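Local coordinates for protein nicotinate phosphoribosyltransferase (Vibrio cholerae, PDB 4HL7) that probably catalyses the ATP-assisted formation of nicotinate ribonucleotide from nicotinate and phosphoribosyl diphosphate, the single step by which nicotinate enters NAD biosynthesis, at residues A153-K158 against N355-W360; K158-K163 against L199-Q204; F179-M184 against L327-A332. All coordinates share one frame; numbering follows the deposited sequence.

Interaction 1: residues A153-K158 against N355-W360; sequences ADLPLK and NDLANW
L155 and W360 make the tightest apolar touch between the first turn of helix 155-174 and the loop that follows helix 351-354. Methyl CD2 of L155 does the work: it lies 3.5 Å from CD1 of W360, at the five-membered end of the indole, and approaches the ring obliquely. The torsions of both residues matter here: L155 CG stands anti to its own N (chi1 -175°) and W360 CG likewise (chi1 -174°), which swings the methyl and the indole toward each other. The same CD2 also packs on L357, 4.2 Å from its CB, touching two residues of the loop at once. At the next residue, P156 and L357 lie side by side and point the same way, with P156 CG 4.0 Å from L357 CD2. V194 of helix 192-205 also touches P156.

The polar part is indirect. A water lies 2.8 Å from P156 O and 2.7 Å from D356 O, placed to bridge the helix and the loop.

Other bonds shape the loop itself. The carboxylate of D356 folds back in an Asx turn, its OD2 accepting from A358 N at 2.8 Å, on the anti side and 34° out of the carboxylate plane. A type I' turn follows from L357 to W360, closed by W360 N on L357 O at 3.0 Å, and it brings the indole round to L155. The backbone of W360 is also hydrogen-bonded to that of Y368.

Between these two segments the direct contact is therefore carbon on carbon, with a water in place of direct hydrogen bonds; the loop's own bonds help to hold its form, and the leucine and proline of the helix fit against it.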
loop_
_atom_site.group_PDB
_atom_site.type_symbol
_atom_site.label_atom_id
_atom_site.label_comp_id
_atom_site.label_asym_id
_atom_site.label_seq_id
_atom_site.Cartn_x
_atom_site.Cartn_y
_atom_site.Cartn_z
ATOM N N ALA A 153 -6.781 23.539 12.878
ATOM C CA ALA A 153 -5.533 22.768 12.958
ATOM C C ALA A 153 -5.545 21.714 14.084
ATOM O O ALA A 153 -4.892 20.701 13.966
ATOM C CB ALA A 153 -4.316 23.682 13.050
ATOM N N ASP A 154 -6.341 21.924 15.132
ATOM C CA ASP A 154 -6.396 20.910 16.174
ATOM C C ASP A 154 -7.425 19.795 15.947
ATOM O O ASP A 154 -7.499 18.874 16.727
ATOM C CB ASP A 154 -6.589 21.547 17.550
ATOM C CG ASP A 154 -7.787 22.473 17.613
ATOM O OD1 ASP A 154 -8.758 22.288 16.839
ATOM O OD2 ASP A 154 -7.759 23.394 18.457
ATOM N N LEU A 155 -8.217 19.896 14.887
ATOM C CA LEU A 155 -9.250 18.867 14.617
ATOM C C LEU A 155 -8.725 17.446 14.416
ATOM O O LEU A 155 -9.244 16.527 15.009
ATOM C CB LEU A 155 -10.148 19.267 13.442
ATOM C CG LEU A 155 -11.325 18.306 13.177
ATOM C CD1 LEU A 155 -12.238 18.171 14.407
ATOM C CD2 LEU A 155 -12.134 18.837 12.019
ATOM N N PRO A 156 -7.683 17.247 13.558
ATOM C CA PRO A 156 -7.295 15.870 13.339
ATOM C C PRO A 156 -6.888 15.176 14.636
ATOM O O PRO A 156 -7.275 14.023 14.860
ATOM C CB PRO A 156 -6.099 15.973 12.350
ATOM C CG PRO A 156 -6.272 17.316 11.707
ATOM C CD PRO A 156 -6.930 18.195 12.723
ATOM N N LEU A 157 -6.166 15.862 15.527
ATOM C CA LEU A 157 -5.787 15.183 16.761
ATOM C C LEU A 157 -6.969 15.042 17.750
ATOM O O LEU A 157 -7.012 14.057 18.510
ATOM C CB LEU A 157 -4.588 15.853 17.438
ATOM C CG LEU A 157 -3.205 15.570 16.855
ATOM C CD1 LEU A 157 -2.167 16.360 17.670
ATOM C CD2 LEU A 157 -2.902 14.067 16.840
ATOM N N LYS A 158 -7.918 15.972 17.722
ATOM C CA LYS A 158 -9.103 15.839 18.610
ATOM C C LYS A 158 -9.833 14.570 18.210
ATOM O O LYS A 158 -10.331 13.821 19.062
ATOM C CB LYS A 158 -10.079 17.055 18.538
ATOM C CG LYS A 158 -9.664 18.271 19.384
ATOM C CD LYS A 158 -10.767 19.335 19.492
ATOM N N ASN A 355 -6.231 10.425 7.673
ATOM C CA ASN A 355 -7.094 11.297 6.882
ATOM C C ASN A 355 -8.558 11.159 7.273
ATOM O O ASN A 355 -9.409 10.814 6.452
ATOM C CB ASN A 355 -6.913 10.955 5.393
ATOM C CG ASN A 355 -7.255 12.137 4.490
ATOM O OD1 ASN A 355 -7.913 13.079 4.900
ATOM N ND2 ASN A 355 -6.817 12.074 3.262
ATOM N N ASP A 356 -8.837 11.475 8.521
ATOM C CA ASP A 356 -10.182 11.333 9.053
ATOM C C ASP A 356 -10.501 12.614 9.836
ATOM O O ASP A 356 -9.843 12.926 10.832
ATOM C CB ASP A 356 -10.276 10.094 9.959
ATOM C CG ASP A 356 -11.715 9.907 10.537
ATOM O OD1 ASP A 356 -11.976 8.935 11.301
ATOM O OD2 ASP A 356 -12.571 10.747 10.176
ATOM N N LEU A 357 -11.503 13.363 9.366
ATOM C CA LEU A 357 -11.910 14.618 10.037
ATOM C C LEU A 357 -13.323 14.457 10.595
ATOM O O LEU A 357 -14.000 15.443 10.922
ATOM C CB LEU A 357 -11.883 15.822 9.060
ATOM C CG LEU A 357 -10.485 16.120 8.493
ATOM C CD1 LEU A 357 -10.518 17.366 7.618
ATOM C CD2 LEU A 357 -9.560 16.328 9.674
ATOM N N ALA A 358 -13.732 13.204 10.722
ATOM C CA ALA A 358 -15.034 12.872 11.287
ATOM C C ALA A 358 -16.154 13.673 10.573
ATOM O O ALA A 358 -17.019 14.226 11.207
ATOM C CB ALA A 358 -15.042 13.119 12.808
ATOM N N ASN A 359 -16.110 13.727 9.249
ATOM C CA ASN A 359 -17.201 14.308 8.478
ATOM C C ASN A 359 -17.327 15.806 8.668
ATOM O O ASN A 359 -18.376 16.373 8.415
ATOM C CB ASN A 359 -18.560 13.646 8.828
ATOM C CG ASN A 359 -18.592 12.172 8.481
ATOM O OD1 ASN A 359 -17.909 11.724 7.557
ATOM N ND2 ASN A 359 -19.393 11.404 9.224
ATOM N N TRP A 360 -16.270 16.438 9.169
ATOM C CA TRP A 360 -16.226 17.876 9.309
ATOM C C TRP A 360 -16.790 18.600 8.091
ATOM O O TRP A 360 -16.419 18.303 6.990
ATOM C CB TRP A 360 -14.789 18.331 9.551
ATOM C CG TRP A 360 -14.740 19.818 9.848
ATOM C CD1 TRP A 360 -15.095 20.455 11.025
ATOM C CD2 TRP A 360 -14.302 20.889 8.944
ATOM N NE1 TRP A 360 -14.921 21.833 10.913
ATOM C CE2 TRP A 360 -14.401 22.138 9.696
ATOM C CE3 TRP A 360 -13.828 20.923 7.651
ATOM C CZ2 TRP A 360 -14.080 23.355 9.138
ATOM C CZ3 TRP A 360 -13.473 22.147 7.103
ATOM C CH2 TRP A 360 -13.600 23.337 7.828
HETATM O O HOH W 1 -7.956 12.397 12.731
#

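Interaction 2: residues K158-K163 against L199-Q204; sequences KVLKTK and LACLKQ
NZ of K163 is held by two acceptors, OD1 of D356 in a salt bridge and the carbonyl O of F352 in a hydrogen bond, while the K163 side chain also makes a cation-pi contact with the F352 ring. This lysine shares a helix with L160 but points elsewhere; the contact between the helices themselves is apolar. L160 turns toward helix 192-205, its CG anti to the backbone N (chi1 179°), and its two methyls share the task. CD2 comes alongside C201, 3.8 Å from SG and 4.1 Å from CB, whereas CD1 reaches CD2 of L202 at 4.3 Å. The C201 sulfur, itself carried toward the first helix, also lies 4.4 Å from CG of K161, so the aliphatic root of this exposed lysine borders the buried thiol. L157 and L164 touch C201 as well, and with L160 and K161 they surround it in the manner of a knob in a hole. The two segments run in nearly the same direction, crossing at -27°, and their axes approach to 10.8 Å, a separation bridged by side chains alone. Helix 155-174 and helix 192-205 precede and follow strand 181-183 of the parallel sheet, where L202 packs on L181. L199 and A200 touch helix 216-222, so helix 192-205 also packs on that helix.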
loop_
_atom_site.group_PDB
_atom_site.type_symbol
_atom_site.label_atom_id
_atom_site.label_comp_id
_atom_site.label_asym_id
_atom_site.label_seq_id
_atom_site.Cartn_x
_atom_site.Cartn_y
_atom_site.Cartn_z
ATOM N N LYS A 158 -7.918 15.972 17.722
ATOM C CA LYS A 158 -9.103 15.839 18.610
ATOM C C LYS A 158 -9.833 14.570 18.210
ATOM O O LYS A 158 -10.331 13.821 19.062
ATOM C CB LYS A 158 -10.079 17.055 18.538
ATOM C CG LYS A 158 -9.664 18.271 19.384
ATOM C CD LYS A 158 -10.767 19.335 19.492
ATOM N N VAL A 159 -9.937 14.348 16.901
ATOM C CA VAL A 159 -10.697 13.212 16.379
ATOM C C VAL A 159 -9.985 11.934 16.796
ATOM O O VAL A 159 -10.616 10.944 17.236
ATOM C CB VAL A 159 -10.807 13.249 14.824
ATOM C CG1 VAL A 159 -11.311 11.904 14.292
ATOM C CG2 VAL A 159 -11.719 14.383 14.387
ATOM N N LEU A 160 -8.662 11.930 16.638
ATOM C CA LEU A 160 -7.907 10.714 16.980
ATOM C C LEU A 160 -8.007 10.437 18.490
ATOM O O LEU A 160 -8.193 9.288 18.922
ATOM C CB LEU A 160 -6.459 10.836 16.558
ATOM C CG LEU A 160 -5.582 9.624 16.898
ATOM C CD1 LEU A 160 -6.078 8.297 16.293
ATOM C CD2 LEU A 160 -4.146 9.912 16.418
ATOM N N LYS A 161 -7.886 11.496 19.292
ATOM C CA LYS A 161 -7.922 11.325 20.758
ATOM C C LYS A 161 -9.235 10.671 21.231
ATOM O O LYS A 161 -9.219 9.758 22.068
ATOM C CB LYS A 161 -7.655 12.660 21.449
ATOM C CG LYS A 161 -6.167 13.045 21.415
ATOM C CD LYS A 161 -5.988 14.502 21.813
ATOM C CE LYS A 161 -4.547 14.996 21.634
ATOM N NZ LYS A 161 -4.479 16.301 22.374
ATOM N N THR A 162 -10.356 11.095 20.641
ATOM C CA THR A 162 -11.670 10.546 20.962
ATOM C C THR A 162 -11.738 9.056 20.574
ATOM O O THR A 162 -12.273 8.253 21.315
ATOM C CB THR A 162 -12.782 11.283 20.220
ATOM O OG1 THR A 162 -12.733 12.676 20.565
ATOM C CG2 THR A 162 -14.125 10.753 20.657
ATOM N N LYS A 163 -11.232 8.701 19.394
ATOM C CA LYS A 163 -11.208 7.300 18.981
ATOM C C LYS A 163 -10.316 6.476 19.923
ATOM O O LYS A 163 -10.643 5.319 20.290
ATOM C CB LYS A 163 -10.693 7.143 17.514
ATOM C CG LYS A 163 -11.614 7.826 16.527
ATOM C CD LYS A 163 -11.327 7.606 15.038
ATOM C CE LYS A 163 -10.005 8.118 14.579
ATOM N NZ LYS A 163 -10.028 8.008 13.033
ATOM N N LEU A 199 1.206 9.952 14.280
ATOM C CA LEU A 199 2.142 8.958 14.762
ATOM C C LEU A 199 2.679 9.346 16.169
ATOM O O LEU A 199 2.786 8.492 17.050
ATOM C CB LEU A 199 3.299 8.726 13.726
ATOM C CG LEU A 199 2.885 7.836 12.537
ATOM C CD1 LEU A 199 3.942 7.916 11.458
ATOM C CD2 LEU A 199 2.832 6.412 13.052
ATOM N N ALA A 200 3.026 10.632 16.367
ATOM C CA ALA A 200 3.461 11.133 17.674
ATOM C C ALA A 200 2.426 10.790 18.757
ATOM O O ALA A 200 2.777 10.364 19.859
ATOM C CB ALA A 200 3.705 12.643 17.627
ATOM N N CYS A 201 1.146 10.960 18.441
ATOM C CA CYS A 201 0.090 10.739 19.415
ATOM C C CYS A 201 -0.064 9.234 19.725
ATOM O O CYS A 201 -0.148 8.822 20.890
ATOM C CB CYS A 201 -1.192 11.350 18.865
ATOM S SG CYS A 201 -2.713 10.966 19.772
ATOM N N LEU A 202 -0.091 8.394 18.679
ATOM C CA LEU A 202 -0.121 6.941 18.867
ATOM C C LEU A 202 1.022 6.475 19.739
ATOM O O LEU A 202 0.831 5.692 20.669
ATOM C CB LEU A 202 -0.076 6.223 17.532
ATOM C CG LEU A 202 -1.256 6.462 16.605
ATOM C CD1 LEU A 202 -0.949 5.835 15.225
ATOM C CD2 LEU A 202 -2.603 6.010 17.175
ATOM N N LYS A 203 2.216 6.971 19.456
ATOM C CA LYS A 203 3.357 6.591 20.239
ATOM C C LYS A 203 3.187 7.004 21.727
ATOM O O LYS A 203 3.529 6.246 22.629
ATOM C CB LYS A 203 4.621 7.188 19.648
ATOM C CG LYS A 203 5.794 7.126 20.617
ATOM C CD LYS A 203 7.144 7.123 19.933
ATOM C CE LYS A 203 8.228 6.818 20.973
ATOM N NZ LYS A 203 9.567 7.332 20.567
ATOM N N GLN A 204 2.642 8.194 21.953
ATOM C CA GLN A 204 2.410 8.669 23.303
ATOM C C GLN A 204 1.259 7.946 24.039
ATOM O O GLN A 204 1.367 7.663 25.218
ATOM C CB GLN A 204 2.240 10.169 23.299
ATOM C CG GLN A 204 1.688 10.720 24.612
ATOM C CD GLN A 204 0.973 12.028 24.392
ATOM O OE1 GLN A 204 1.607 13.044 24.081
ATOM N NE2 GLN A 204 -0.365 12.016 24.518
#

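Interaction 3: residues F179-M184 against L327-A332; sequences FSLTEM and LDFDQA
F179, packed against F329 and A332, lies two residues before strand 181-183 and points toward helix 329-339. From CB the chain turns with CG anti to the backbone N (chi1 177°), and this extends the ring across to the helix. Along one side of the ring, CE1 meets CB of A332 at 4.0 Å, the methyl lying at the ring edge and near its plane. At the tip, CZ lies 4.0 Å from CD1 of F329. The two rings form an offset edge-to-face pair, the edge of F179 directed at the face of F329, with centroids 5.9 Å apart and planes at 89°. L181, two residues on, adds its CD2 methyl to the edge of F329, 4.1 Å from CE1, its side chain crossing that of F329 at about a right angle. F329 makes another edge-to-face contact with F352, and L164 and L167 of helix 155-174 also touch it. The helix start is held by D328 at the N-cap: OD2 accepts from Q331 N at 2.8 Å, nearly along the C-O axis, while Q331 NE2 approaches OD1 from above the carboxylate plane at 3.1 Å. The chemistry is thus divided: the D328 cap probably helps to fix the first turn that carries F329 and A332, and buried hydrocarbon and aromatic surfaces join helix to strand without charge.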
loop_
_atom_site.group_PDB
_atom_site.type_symbol
_atom_site.label_atom_id
_atom_site.label_comp_id
_atom_site.label_asym_id
_atom_site.label_seq_id
_atom_site.Cartn_x
_atom_site.Cartn_y
_atom_site.Cartn_z
ATOM N N PHE A 179 -4.903 -6.695 20.575
ATOM C CA PHE A 179 -4.981 -5.568 19.632
ATOM C C PHE A 179 -3.539 -5.126 19.267
ATOM O O PHE A 179 -2.683 -4.935 20.154
ATOM C CB PHE A 179 -5.763 -4.383 20.228
ATOM C CG PHE A 179 -5.802 -3.168 19.320
ATOM C CD1 PHE A 179 -6.631 -3.151 18.158
ATOM C CD2 PHE A 179 -4.981 -2.086 19.565
ATOM C CE1 PHE A 179 -6.626 -2.051 17.302
ATOM C CE2 PHE A 179 -5.012 -0.943 18.739
ATOM C CZ PHE A 179 -5.821 -0.953 17.584
ATOM N N SER A 180 -3.271 -4.994 17.971
ATOM C CA SER A 180 -1.945 -4.582 17.467
ATOM C C SER A 180 -2.175 -3.709 16.214
ATOM O O SER A 180 -2.978 -4.080 15.353
ATOM C CB SER A 180 -1.212 -5.818 16.987
ATOM O OG SER A 180 0.030 -5.411 16.465
ATOM N N LEU A 181 -1.472 -2.581 16.121
ATOM C CA LEU A 181 -1.754 -1.583 15.084
ATOM C C LEU A 181 -0.475 -1.373 14.257
ATOM O O LEU A 181 0.620 -1.182 14.822
ATOM C CB LEU A 181 -2.188 -0.249 15.762
ATOM C CG LEU A 181 -2.588 0.912 14.856
ATOM C CD1 LEU A 181 -3.699 0.474 13.898
ATOM C CD2 LEU A 181 -3.100 2.098 15.663
ATOM N N THR A 182 -0.589 -1.474 12.938
ATOM C CA THR A 182 0.526 -1.101 12.071
ATOM C C THR A 182 0.086 0.127 11.273
ATOM O O THR A 182 -0.920 0.087 10.535
ATOM C CB THR A 182 0.877 -2.214 11.099
ATOM O OG1 THR A 182 1.264 -3.394 11.844
ATOM C CG2 THR A 182 2.090 -1.790 10.259
ATOM N N GLU A 183 0.772 1.233 11.454
ATOM C CA GLU A 183 0.316 2.438 10.764
ATOM C C GLU A 183 0.703 2.378 9.285
ATOM O O GLU A 183 1.832 2.093 8.972
ATOM C CB GLU A 183 0.913 3.656 11.464
ATOM C CG GLU A 183 0.334 4.962 10.972
ATOM C CD GLU A 183 1.007 5.498 9.669
ATOM O OE1 GLU A 183 2.179 5.153 9.349
ATOM O OE2 GLU A 183 0.325 6.258 8.948
HETATM N N MSE A 184 -0.230 2.669 8.375
HETATM C CA MSE A 184 0.020 2.482 6.942
HETATM C C MSE A 184 -0.677 3.595 6.218
HETATM O O MSE A 184 -1.186 3.397 5.128
HETATM C CB MSE A 184 -0.478 1.117 6.387
HETATM C CG MSE A 184 0.318 -0.051 6.882
HETATM SE SE MSE A 184 -0.476 -1.634 5.919
HETATM C CE MSE A 184 0.710 -2.780 6.872
ATOM N N LEU A 327 -9.974 -0.650 7.340
ATOM C CA LEU A 327 -10.395 -0.863 8.752
ATOM C C LEU A 327 -10.677 0.402 9.512
ATOM O O LEU A 327 -10.121 1.441 9.215
ATOM C CB LEU A 327 -9.277 -1.611 9.494
ATOM C CG LEU A 327 -9.224 -3.040 8.913
ATOM C CD1 LEU A 327 -7.895 -3.669 9.282
ATOM C CD2 LEU A 327 -10.379 -3.947 9.389
ATOM N N ASP A 328 -11.449 0.252 10.576
ATOM C CA ASP A 328 -11.541 1.223 11.654
ATOM C C ASP A 328 -11.402 0.404 12.951
ATOM O O ASP A 328 -11.266 -0.851 12.902
ATOM C CB ASP A 328 -12.911 1.951 11.633
ATOM C CG ASP A 328 -14.091 0.984 11.523
ATOM O OD1 ASP A 328 -14.931 1.223 10.596
ATOM O OD2 ASP A 328 -14.209 0.001 12.367
ATOM N N PHE A 329 -11.436 1.077 14.096
ATOM C CA PHE A 329 -11.048 0.350 15.345
ATOM C C PHE A 329 -12.122 -0.646 15.744
ATOM O O PHE A 329 -11.817 -1.714 16.290
ATOM C CB PHE A 329 -10.801 1.300 16.539
ATOM C CG PHE A 329 -9.518 2.111 16.473
ATOM C CD1 PHE A 329 -8.374 1.641 15.823
ATOM C CD2 PHE A 329 -9.442 3.329 17.167
ATOM C CE1 PHE A 329 -7.203 2.412 15.803
ATOM C CE2 PHE A 329 -8.256 4.105 17.187
ATOM C CZ PHE A 329 -7.135 3.647 16.502
ATOM N N ASP A 330 -13.411 -0.313 15.488
ATOM C CA ASP A 330 -14.438 -1.265 15.846
ATOM C C ASP A 330 -14.386 -2.541 15.018
ATOM O O ASP A 330 -14.626 -3.644 15.511
ATOM C CB ASP A 330 -15.840 -0.599 15.876
ATOM C CG ASP A 330 -15.942 0.388 17.016
ATOM O OD1 ASP A 330 -15.787 -0.048 18.185
ATOM O OD2 ASP A 330 -16.089 1.593 16.766
ATOM N N GLN A 331 -14.080 -2.413 13.746
ATOM C CA GLN A 331 -13.808 -3.616 12.934
ATOM C C GLN A 331 -12.587 -4.438 13.500
ATOM O O GLN A 331 -12.600 -5.685 13.556
ATOM C CB GLN A 331 -13.497 -3.190 11.510
ATOM C CG GLN A 331 -14.690 -2.745 10.644
ATOM C CD GLN A 331 -14.229 -2.431 9.187
ATOM O OE1 GLN A 331 -13.743 -3.302 8.488
ATOM N NE2 GLN A 331 -14.356 -1.180 8.772
ATOM N N ALA A 332 -11.569 -3.728 13.929
ATOM C CA ALA A 332 -10.342 -4.371 14.381
ATOM C C ALA A 332 -10.655 -5.159 15.661
ATOM O O ALA A 332 -10.289 -6.351 15.775
ATOM C CB ALA A 332 -9.263 -3.347 14.608
#

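How the interactions relate
Helix 155-174 carries one side of both interaction 1 and interaction 2, which share K158 and have centres about 11 Å apart; they also touch where A358 packs on V159. Strand 181-183 follows that helix and helix 192-205 follows the strand. Interaction 3, centred about 13 Å from interaction 2, meets it through L199 against E183 and F329 beside K163 O, among others. Interactions 1 and 3 do not touch; their nearest atoms are about 7 Å apart. Along the chain interaction 1 encloses interactions 2 and 3, whose segments alternate. Together they set helices 155-174 and 192-205 against the parallel sheet and the loop before strand 372-380, consistent with the barrel-like alpha/beta domain of this family.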